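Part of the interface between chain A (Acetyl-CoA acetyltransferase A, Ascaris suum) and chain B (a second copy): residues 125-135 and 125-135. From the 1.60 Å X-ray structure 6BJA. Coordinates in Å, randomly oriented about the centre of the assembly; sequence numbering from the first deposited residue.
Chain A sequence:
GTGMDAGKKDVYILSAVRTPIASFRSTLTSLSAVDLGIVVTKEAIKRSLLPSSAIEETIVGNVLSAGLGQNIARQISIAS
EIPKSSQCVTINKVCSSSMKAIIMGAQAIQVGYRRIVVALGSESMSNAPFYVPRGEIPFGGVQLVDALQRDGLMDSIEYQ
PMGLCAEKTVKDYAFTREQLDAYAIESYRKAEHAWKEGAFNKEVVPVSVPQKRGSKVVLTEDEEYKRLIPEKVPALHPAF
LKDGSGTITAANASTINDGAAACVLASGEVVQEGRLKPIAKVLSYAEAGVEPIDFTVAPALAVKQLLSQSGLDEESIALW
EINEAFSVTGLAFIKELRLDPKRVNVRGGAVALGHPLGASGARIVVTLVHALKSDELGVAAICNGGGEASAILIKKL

Chain A (125-135) MSNAPFYVPRG
Chain B (125-135) MSNAPFYVPRG

The most unusual feature of this contact is an arginine that makes two kinds of contact with the same partner segment: Arg B134 clamps the carbonyl of Ala A128 with two hydrogen bonds while laying its guanidinium over the ring of Phe A130. NE of Arg B134 lies 2.9 Å from O of Ala A128 (N-H...O 155°) and NH2 of Arg B134 lies 3.0 Å from the same O of Ala A128 (145°). The carbonyl sits near the guanidinium plane, where the N-H bonds point, which leaves the flat face free for the phenyl ring. CZ of Arg B134 is 4.1 Å from the centroid of the Phe A130 ring, 34° off its normal, an off-centre cation-pi contact. An exact two-fold axis repeats every interaction with the chains exchanged.

The arginine reaches this position with chi angles of -179° (t), 79° (p), 48° (p) and 169°, from a backbone at phi/psi -69/152. Its aliphatic part is also close, with CG of Arg B134 3.3 Å from O of Ser A126. At its root, a water accepts from N of Arg B134 (3.0 Å from the water oxygen) and donates to O of Asn A127 (2.8 Å from the same oxygen).

Each stretch begins as a 3-10 segment, 125-127, with N of Ala A128 bonded to O of Met A125 at 3.3 Å. It then extends through Ala A128 (-66/130) and Pro A129 (-91/-174) into strand 130-132, whose phi/psi values are -106/155, -111/131 and -101/127. The two strands run antiparallel, their axes at 138° and 4.6 Å apart at closest approach. The register centres on Tyr A131 opposite Tyr B131, CA to CA 4.9 Å, a non-hydrogen-bonded pair. It is flanked by the hydrogen-bonded pairs Phe A130 with Val B132 and Val A132 with Phe B130, each 5.0 Å between CA atoms. N of Phe A130 donates to O of Val B132 at 2.9 Å and 174°, and N of Val B132 returns a bond to O of Phe A130 at 2.9 Å and 161°. The two-fold makes four such bonds. The latter carbonyl also receives a CA-H...O contact, with CA of Tyr B131 3.3 Å from O of Phe A130.

Alternation along the strands sends the phenylalanines and valines to one sheet face and the tyrosines to the other. On the first, CB of Phe A130 (m, chi2 -87°) meets CB of Val B132 (t) at 4.2 Å, and CG2 of Val A132 approaches CG2 of Val B132 at 3.9 Å, an apolar contact at the symmetry axis. On the second, the tyrosines (m, chi2 -41°) meet rim to rim: CD1 of Tyr A131 is 3.7 Å from CD1 of Tyr B131, with centroids 5.9 Å apart and planes at 47°. CG of Pro A129, in a C-gamma endo ring, lies 4.1 Å from CD1 of Tyr B131. Together the stretches bury 894 Å², both sides summed.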

ATOM      1  N   MET A 125       7.653 -15.906  10.082  1.00 16.31           N
ATOM      2  CA  MET A 125       6.659 -14.919  10.423  1.00 16.79           C
ATOM      3  C   MET A 125       7.215 -13.511  10.210  1.00 17.83           C
ATOM      4  O   MET A 125       6.464 -12.569   9.942  1.00 17.29           O
ATOM      5  CB  MET A 125       6.167 -15.162  11.843  1.00 16.43           C
ATOM      6  CG  MET A 125       5.554 -16.545  11.982  1.00 15.15           C
ATOM      7  SD  MET A 125       4.905 -17.018  13.604  1.00 16.79           S
ATOM      8  CE  MET A 125       3.317 -16.141  13.670  1.00 16.51           C
ATOM      9  N   SER A 126       8.542 -13.384  10.239  1.00 16.90           N
ATOM     10  CA  SER A 126       9.199 -12.125   9.922  1.00 17.33           C
ATOM     11  C   SER A 126       8.861 -11.594   8.542  1.00 19.97           C
ATOM     12  O   SER A 126       8.935 -10.395   8.308  1.00 20.42           O
ATOM     13  CB  SER A 126      10.710 -12.288  10.004  1.00 19.24           C
ATOM     14  OG  SER A 126      11.127 -12.515  11.345  1.00 19.81           O
ATOM     15  N   ASN A 127       8.567 -12.494   7.609  1.00 17.42           N
ATOM     16  CA  ASN A 127       8.339 -12.095   6.228  1.00 17.90           C
ATOM     17  C   ASN A 127       6.879 -12.151   5.789  1.00 17.96           C
ATOM     18  O   ASN A 127       6.576 -11.978   4.603  1.00 18.66           O
ATOM     19  CB  ASN A 127       9.194 -12.962   5.323  1.00 17.78           C
ATOM     20  CG  ASN A 127      10.629 -12.542   5.375  1.00 20.87           C
ATOM     21  OD1 ASN A 127      10.966 -11.450   4.925  1.00 25.28           O
ATOM     22  ND2 ASN A 127      11.481 -13.380   5.950  1.00 20.22           N
ATOM     23  N   ALA A 128       5.966 -12.352   6.729  1.00 16.49           N
ATOM     24  CA  ALA A 128       4.540 -12.270   6.422  1.00 18.57           C
ATOM     25  C   ALA A 128       4.196 -10.833   6.035  1.00 17.98           C
ATOM     26  O   ALA A 128       4.541  -9.891   6.757  1.00 20.14           O
ATOM     27  CB  ALA A 128       3.740 -12.712   7.616  1.00 18.39           C
ATOM     28  N   PRO A 129       3.508 -10.638   4.902  1.00 18.05           N
ATOM     29  CA  PRO A 129       3.288  -9.276   4.420  1.00 17.77           C
ATOM     30  C   PRO A 129       2.009  -8.637   4.918  1.00 18.06           C
ATOM     31  O   PRO A 129       1.306  -9.217   5.739  1.00 18.50           O
ATOM     32  CB  PRO A 129       3.217  -9.470   2.912  1.00 18.03           C
ATOM     33  CG  PRO A 129       2.475 -10.793   2.788  1.00 18.49           C
ATOM     34  CD  PRO A 129       3.066 -11.640   3.917  1.00 19.75           C
ATOM     35  N   PHE A 130       1.731  -7.447   4.390  1.00 18.75           N
ATOM     36  CA  PHE A 130       0.448  -6.798   4.552  1.00 18.53           C
ATOM     37  C   PHE A 130      -0.299  -6.899   3.240  1.00 17.89           C
ATOM     38  O   PHE A 130       0.325  -7.016   2.191  1.00 18.68           O
ATOM     39  CB  PHE A 130       0.601  -5.334   4.962  1.00 19.81           C
ATOM     40  CG  PHE A 130       1.350  -5.151   6.248  1.00 20.01           C
ATOM     41  CD1 PHE A 130       0.686  -5.184   7.454  1.00 20.45           C
ATOM     42  CD2 PHE A 130       2.704  -4.953   6.236  1.00 21.73           C
ATOM     43  CE1 PHE A 130       1.380  -5.028   8.633  1.00 21.75           C
ATOM     44  CE2 PHE A 130       3.395  -4.797   7.417  1.00 23.78           C
ATOM     45  CZ  PHE A 130       2.720  -4.831   8.605  1.00 21.62           C
ATOM     46  N   TYR A 131      -1.626  -6.847   3.313  1.00 18.79           N
ATOM     47  CA  TYR A 131      -2.478  -6.999   2.146  1.00 19.21           C
ATOM     48  C   TYR A 131      -3.191  -5.704   1.779  1.00 20.67           C
ATOM     49  O   TYR A 131      -3.802  -5.060   2.626  1.00 21.48           O
ATOM     50  CB  TYR A 131      -3.545  -8.075   2.404  1.00 17.93           C
ATOM     51  CG  TYR A 131      -3.039  -9.428   2.871  1.00 17.34           C
ATOM     52  CD1 TYR A 131      -1.900  -9.992   2.318  1.00 18.71           C
ATOM     53  CD2 TYR A 131      -3.737 -10.162   3.829  1.00 18.50           C
ATOM     54  CE1 TYR A 131      -1.465 -11.233   2.707  1.00 18.72           C
ATOM     55  CE2 TYR A 131      -3.311 -11.401   4.229  1.00 18.49           C
ATOM     56  CZ  TYR A 131      -2.165 -11.935   3.660  1.00 16.80           C
ATOM     57  OH  TYR A 131      -1.724 -13.181   4.035  1.00 18.67           O
ATOM     58  N   VAL A 132      -3.110  -5.360   0.500  1.00 19.00           N
ATOM     59  CA  VAL A 132      -3.981  -4.369  -0.145  1.00 21.52           C
ATOM     60  C   VAL A 132      -5.054  -5.114  -0.922  1.00 21.62           C
ATOM     61  O   VAL A 132      -4.729  -5.977  -1.726  1.00 21.35           O
ATOM     62  CB  VAL A 132      -3.188  -3.478  -1.107  1.00 21.50           C
ATOM     63  CG1 VAL A 132      -4.080  -2.466  -1.796  1.00 27.94           C
ATOM     64  CG2 VAL A 132      -2.066  -2.762  -0.377  1.00 29.22           C
ATOM     65  N   PRO A 133      -6.334  -4.791  -0.698  1.00 28.28           N
ATOM     66  CA  PRO A 133      -7.364  -5.560  -1.411  1.00 28.78           C
ATOM     67  C   PRO A 133      -7.387  -5.303  -2.913  1.00 29.06           C
ATOM     68  O   PRO A 133      -6.952  -4.249  -3.385  1.00 28.59           O
ATOM     69  CB  PRO A 133      -8.671  -5.087  -0.752  1.00 32.00           C
ATOM     70  CG  PRO A 133      -8.364  -3.757  -0.231  1.00 36.23           C
ATOM     71  CD  PRO A 133      -6.933  -3.824   0.238  1.00 31.06           C
ATOM     72  N   ARG A 134      -7.850  -6.302  -3.669  1.00 24.83           N
ATOM     73  CA  ARG A 134      -8.031  -6.194  -5.100  1.00 28.49           C
ATOM     74  C   ARG A 134      -9.179  -5.238  -5.365  1.00 28.06           C
ATOM     75  O   ARG A 134     -10.066  -5.094  -4.538  1.00 31.04           O
ATOM     76  CB  ARG A 134      -8.319  -7.575  -5.698  1.00 25.01           C
ATOM     77  CG  ARG A 134      -8.516  -7.631  -7.228  1.00 33.44           C
ATOM     78  CD  ARG A 134      -7.217  -7.589  -8.028  1.00 31.42           C
ATOM     79  NE  ARG A 134      -6.246  -8.523  -7.502  1.00 36.06           N
ATOM     80  CZ  ARG A 134      -5.113  -8.875  -8.090  1.00 24.71           C
ATOM     81  NH1 ARG A 134      -4.765  -8.418  -9.303  1.00 25.66           N
ATOM     82  NH2 ARG A 134      -4.346  -9.733  -7.471  1.00 24.46           N
ATOM     83  N   GLY A 135      -9.157  -4.575  -6.508  1.00 34.67           N
ATOM     84  CA  GLY A 135     -10.265  -3.708  -6.862  1.00 38.02           C
ATOM     85  C   GLY A 135     -10.026  -2.334  -6.291  1.00 39.95           C
ATOM     86  O   GLY A 135      -9.277  -2.181  -5.317  1.00 41.55           O
TER
ATOM     87  N   MET B 125     -10.138 -15.977  -7.427  1.00 16.31           N
ATOM     88  CA  MET B 125      -9.008 -15.225  -7.913  1.00 16.79           C
ATOM     89  C   MET B 125      -9.338 -13.732  -7.941  1.00 17.83           C
ATOM     90  O   MET B 125      -8.447 -12.886  -7.823  1.00 17.29           O
ATOM     91  CB  MET B 125      -8.578 -15.771  -9.267  1.00 16.43           C
ATOM     92  CG  MET B 125      -8.187 -17.236  -9.169  1.00 15.15           C
ATOM     93  SD  MET B 125      -7.639 -18.063 -10.683  1.00 16.79           S
ATOM     94  CE  MET B 125      -5.936 -17.463 -10.872  1.00 16.51           C
ATOM     95  N   SER B 126     -10.630 -13.410  -8.008  1.00 16.90           N
ATOM     96  CA  SER B 126     -11.082 -12.030  -7.910  1.00 17.33           C
ATOM     97  C   SER B 126     -10.649 -11.337  -6.632  1.00 19.97           C
ATOM     98  O   SER B 126     -10.534 -10.120  -6.599  1.00 20.42           O
ATOM     99  CB  SER B 126     -12.601 -11.969  -7.984  1.00 19.24           C
ATOM    100  OG  SER B 126     -13.065 -12.346  -9.275  1.00 19.81           O
ATOM    101  N   ASN B 127     -10.485 -12.106  -5.560  1.00 17.42           N
ATOM    102  CA  ASN B 127     -10.180 -11.526  -4.261  1.00 17.90           C
ATOM    103  C   ASN B 127      -8.741 -11.732  -3.800  1.00 17.96           C
ATOM    104  O   ASN B 127      -8.399 -11.415  -2.655  1.00 18.66           O
ATOM    105  CB  ASN B 127     -11.147 -12.090  -3.237  1.00 17.78           C
ATOM    106  CG  ASN B 127     -12.501 -11.468  -3.375  1.00 20.87           C
ATOM    107  OD1 ASN B 127     -12.659 -10.279  -3.116  1.00 25.28           O
ATOM    108  ND2 ASN B 127     -13.478 -12.248  -3.816  1.00 20.22           N
ATOM    109  N   ALA B 128      -7.881 -12.223  -4.683  1.00 16.49           N
ATOM    110  CA  ALA B 128      -6.456 -12.312  -4.375  1.00 18.57           C
ATOM    111  C   ALA B 128      -5.889 -10.902  -4.225  1.00 17.98           C
ATOM    112  O   ALA B 128      -6.095 -10.049  -5.097  1.00 20.14           O
ATOM    113  CB  ALA B 128      -5.748 -13.063  -5.469  1.00 18.39           C
ATOM    114  N   PRO B 129      -5.166 -10.631  -3.130  1.00 18.05           N
ATOM    115  CA  PRO B 129      -4.732  -9.258  -2.876  1.00 17.77           C
ATOM    116  C   PRO B 129      -3.377  -8.915  -3.457  1.00 18.06           C
ATOM    117  O   PRO B 129      -2.782  -9.723  -4.162  1.00 18.50           O
ATOM    118  CB  PRO B 129      -4.673  -9.211  -1.356  1.00 18.03           C
ATOM    119  CG  PRO B 129      -4.142 -10.593  -1.007  1.00 18.49           C
ATOM    120  CD  PRO B 129      -4.871 -11.514  -1.989  1.00 19.75           C
ATOM    121  N   PHE B 130      -2.912  -7.711  -3.127  1.00 18.75           N
ATOM    122  CA  PHE B 130      -1.547  -7.303  -3.378  1.00 18.53           C
ATOM    123  C   PHE B 130      -0.808  -7.301  -2.057  1.00 17.89           C
ATOM    124  O   PHE B 130      -1.428  -7.146  -1.011  1.00 18.68           O
ATOM    125  CB  PHE B 130      -1.478  -5.921  -4.025  1.00 19.81           C
ATOM    126  CG  PHE B 130      -2.207  -5.838  -5.332  1.00 20.01           C
ATOM    127  CD1 PHE B 130      -1.571  -6.171  -6.509  1.00 20.45           C
ATOM    128  CD2 PHE B 130      -3.513  -5.435  -5.371  1.00 21.73           C
ATOM    129  CE1 PHE B 130      -2.247  -6.106  -7.706  1.00 21.75           C
ATOM    130  CE2 PHE B 130      -4.187  -5.371  -6.570  1.00 23.78           C
ATOM    131  CZ  PHE B 130      -3.541  -5.703  -7.728  1.00 21.62           C
ATOM    132  N   TYR B 131       0.510  -7.466  -2.121  1.00 18.79           N
ATOM    133  CA  TYR B 131       1.344  -7.553  -0.934  1.00 19.21           C
ATOM    134  C   TYR B 131       2.253  -6.341  -0.776  1.00 20.67           C
ATOM    135  O   TYR B 131       2.945  -5.947  -1.709  1.00 21.48           O
ATOM    136  CB  TYR B 131       2.229  -8.808  -0.998  1.00 17.93           C
ATOM    137  CG  TYR B 131       1.515 -10.125  -1.243  1.00 17.34           C
ATOM    138  CD1 TYR B 131       0.311 -10.409  -0.618  1.00 18.71           C
ATOM    139  CD2 TYR B 131       2.080 -11.106  -2.058  1.00 18.50           C
ATOM    140  CE1 TYR B 131      -0.316 -11.615  -0.805  1.00 18.72           C
ATOM    141  CE2 TYR B 131       1.463 -12.313  -2.254  1.00 18.49           C
ATOM    142  CZ  TYR B 131       0.256 -12.564  -1.620  1.00 16.80           C
ATOM    143  OH  TYR B 131      -0.377 -13.771  -1.790  1.00 18.67           O
ATOM    144  N   VAL B 132       2.242  -5.783   0.428  1.00 19.00           N
ATOM    145  CA  VAL B 132       3.263  -4.845   0.913  1.00 21.52           C
ATOM    146  C   VAL B 132       4.218  -5.609   1.815  1.00 21.62           C
ATOM    147  O   VAL B 132       3.775  -6.267   2.746  1.00 21.35           O
ATOM    148  CB  VAL B 132       2.628  -3.697   1.705  1.00 21.50           C
ATOM    149  CG1 VAL B 132       3.675  -2.735   2.229  1.00 27.94           C
ATOM    150  CG2 VAL B 132       1.621  -2.947   0.852  1.00 29.22           C
ATOM    151  N   PRO B 133       5.529  -5.528   1.557  1.00 28.28           N
ATOM    152  CA  PRO B 133       6.438  -6.319   2.401  1.00 28.78           C
ATOM    153  C   PRO B 133       6.520  -5.825   3.840  1.00 29.06           C
ATOM    154  O   PRO B 133       6.258  -4.653   4.126  1.00 28.59           O
ATOM    155  CB  PRO B 133       7.794  -6.166   1.689  1.00 32.00           C
ATOM    156  CG  PRO B 133       7.689  -4.909   0.953  1.00 36.23           C
ATOM    157  CD  PRO B 133       6.259  -4.832   0.482  1.00 31.06           C
ATOM    158  N   ARG B 134       6.834  -6.745   4.755  1.00 24.83           N
ATOM    159  CA  ARG B 134       7.047  -6.432   6.151  1.00 28.49           C
ATOM    160  C   ARG B 134       8.332  -5.634   6.270  1.00 28.06           C
ATOM    161  O   ARG B 134       9.220  -5.766   5.442  1.00 31.04           O
ATOM    162  CB  ARG B 134       7.127  -7.724   6.972  1.00 25.01           C
ATOM    163  CG  ARG B 134       7.332  -7.557   8.493  1.00 33.44           C
ATOM    164  CD  ARG B 134       6.066  -7.185   9.258  1.00 31.42           C
ATOM    165  NE  ARG B 134       4.955  -8.032   8.880  1.00 36.06           N
ATOM    166  CZ  ARG B 134       3.790  -8.103   9.504  1.00 24.71           C
ATOM    167  NH1 ARG B 134       3.531  -7.405  10.621  1.00 25.66           N
ATOM    168  NH2 ARG B 134       2.892  -8.924   9.025  1.00 24.46           N
ATOM    169  N   GLY B 135       8.427  -4.796   7.288  1.00 34.67           N
ATOM    170  CA  GLY B 135       9.660  -4.064   7.509  1.00 38.02           C
ATOM    171  C   GLY B 135       9.627  -2.783   6.718  1.00 39.95           C
ATOM    172  O   GLY B 135       8.899  -2.678   5.722  1.00 41.55           O
TER
HETATM  173  O   HOH W   1       7.160  -9.465   3.593  1.00 24.80           O
HETATM  174  O   HOH W   2      -8.577  -8.711  -2.079  1.00 24.80           O